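PDB 2UVP: HOBA from Helicobacter pylori, which is required to initiate DNA replication, where it increases the binding of DnaA to the oriC region. Local coordinates for residues Ile18-Gln21 and Gly22-Ile25. Residues are numbered along the deposited sequence; the frame is centred on the assembly and turned at random.
Unlike the reference sequence in segment 18-21: Ile18 (reference Val).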
loop_
_atom_site.group_PDB
_atom_site.type_symbol
_atom_site.label_atom_id
_atom_site.label_comp_id
_atom_site.label_asym_id
_atom_site.label_seq_id
_atom_site.Cartn_x
_atom_site.Cartn_y
_atom_site.Cartn_z
ATOM N N ILE A 18 -30.584 17.588 4.697
ATOM C CA ILE A 18 -30.419 16.714 5.864
ATOM C C ILE A 18 -31.725 16.003 6.214
ATOM O O ILE A 18 -31.763 14.780 6.469
ATOM C CB ILE A 18 -29.866 17.525 7.056
ATOM C CG1 ILE A 18 -28.382 17.832 6.783
ATOM C CG2 ILE A 18 -29.958 16.757 8.376
ATOM C CD1 ILE A 18 -27.618 16.608 6.405
ATOM N N ARG A 19 -32.805 16.774 6.229
ATOM C CA ARG A 19 -34.097 16.177 6.556
ATOM C C ARG A 19 -34.429 15.062 5.568
ATOM O O ARG A 19 -34.766 13.952 5.973
ATOM C CB ARG A 19 -35.188 17.240 6.620
ATOM C CG ARG A 19 -36.579 16.650 6.948
ATOM C CD ARG A 19 -37.682 17.739 6.989
ATOM N NE ARG A 19 -37.423 18.886 6.113
ATOM C CZ ARG A 19 -37.493 18.885 4.780
ATOM N NH1 ARG A 19 -37.804 17.775 4.108
ATOM N NH2 ARG A 19 -37.236 20.010 4.112
ATOM N N ASP A 20 -34.270 15.346 4.279
ATOM C CA ASP A 20 -34.586 14.405 3.226
ATOM C C ASP A 20 -33.650 13.177 3.293
ATOM O O ASP A 20 -34.074 12.051 3.069
ATOM C CB ASP A 20 -34.480 15.074 1.849
ATOM C CG ASP A 20 -35.599 16.083 1.578
ATOM O OD1 ASP A 20 -36.586 16.130 2.343
ATOM O OD2 ASP A 20 -35.480 16.839 0.578
ATOM N N GLN A 21 -32.379 13.417 3.604
ATOM C CA GLN A 21 -31.400 12.333 3.640
ATOM C C GLN A 21 -31.813 11.277 4.679
ATOM O O GLN A 21 -31.820 10.069 4.408
ATOM C CB GLN A 21 -30.018 12.922 3.972
ATOM C CG GLN A 21 -28.865 11.943 3.864
ATOM C CD GLN A 21 -27.593 12.563 4.409
ATOM O OE1 GLN A 21 -27.599 13.195 5.473
ATOM N NE2 GLN A 21 -26.496 12.363 3.698
ATOM N N GLY A 22 -32.189 11.745 5.861
ATOM C CA GLY A 22 -32.542 10.842 6.951
ATOM C C GLY A 22 -33.877 10.167 6.654
ATOM O O GLY A 22 -34.063 9.007 6.970
ATOM N N GLU A 23 -34.795 10.895 6.013
ATOM C CA GLU A 23 -36.110 10.330 5.685
ATOM C C GLU A 23 -35.993 9.182 4.691
ATOM O O GLU A 23 -36.657 8.147 4.832
ATOM C CB GLU A 23 -37.074 11.437 5.209
ATOM C CG GLU A 23 -37.515 12.330 6.378
ATOM C CD GLU A 23 -38.520 13.431 5.999
ATOM O OE1 GLU A 23 -38.870 13.547 4.799
ATOM O OE2 GLU A 23 -38.941 14.184 6.916
ATOM N N PHE A 24 -35.092 9.321 3.722
ATOM C CA PHE A 24 -34.890 8.264 2.743
ATOM C C PHE A 24 -34.207 7.048 3.384
ATOM O O PHE A 24 -34.605 5.909 3.127
ATOM C CB PHE A 24 -34.135 8.782 1.513
ATOM C CG PHE A 24 -34.107 7.810 0.365
ATOM C CD1 PHE A 24 -35.293 7.318 -0.192
ATOM C CD2 PHE A 24 -32.886 7.395 -0.179
ATOM C CE1 PHE A 24 -35.261 6.404 -1.270
ATOM C CE2 PHE A 24 -32.844 6.498 -1.270
ATOM C CZ PHE A 24 -34.036 6.002 -1.812
ATOM N N ILE A 25 -33.204 7.295 4.240
ATOM C CA ILE A 25 -32.601 6.192 5.010
ATOM C C ILE A 25 -33.674 5.409 5.756
ATOM O O ILE A 25 -33.700 4.166 5.712
ATOM C CB ILE A 25 -31.505 6.714 5.965
ATOM C CG1 ILE A 25 -30.270 7.084 5.110
ATOM C CG2 ILE A 25 -31.162 5.665 7.070
ATOM C CD1 ILE A 25 -29.257 8.009 5.831
HETATM O O HOH W 1 -38.194 13.737 1.794
#
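Four successive i to i+4 hydrogen bonds, from the amides of Gly22, Glu23, Phe24 and Ile25 to the carbonyl oxygens of Ile18, Arg19, Asp20 and Gln21, carry a regular alpha-helix from one segment into the next. Arg19 and Glu23, one turn apart, run alongside each other in the same direction. Arg19 sends CG anti to its own nitrogen (chi1 179°), which lays the aliphatic part of the chain against the Glu23 carboxylate: CG of Arg19 sits 3.4 Å from OE2 of Glu23. The guanidinium and carboxylate planes are turned 54° apart, and NH1 of Arg19 stays 4.4 Å from OE1 of Glu23, beyond salt-bridge range. The chain bends at chi3, and the same NH1 makes its salt bridge with the next residue, at 2.7 Å from Asp20 OD1. That oxygen is also 4.2 Å from Glu23 OE1, a pairing of like charges that the arginine should ease; a water bridges the two, donating to Asp20 OD1 at 2.9 Å and to Glu23 OE1 at 3.1 Å. Glu23 has been seen as a calcium ligand in this protein, though whether the ion matters physiologically is not known. All this belongs to helix 10-28, which reaches away from the parallel-sheet core of the chain and packs against a neighbouring chain of the four-chain assembly. Gln21 runs out extended, and its OE1 is hydrogen-bonded to a polar side chain of another chain; Ile18 and Ile25 meet apolar side chains from outside their own chain, and Arg19 an acidic one. Ile25 folds CG1 back to 3.4 Å from the Gln21 carbonyl O. The Phe24 side chain extends away from the preceding turn and touches Ser159 and Leu160 of its own chain.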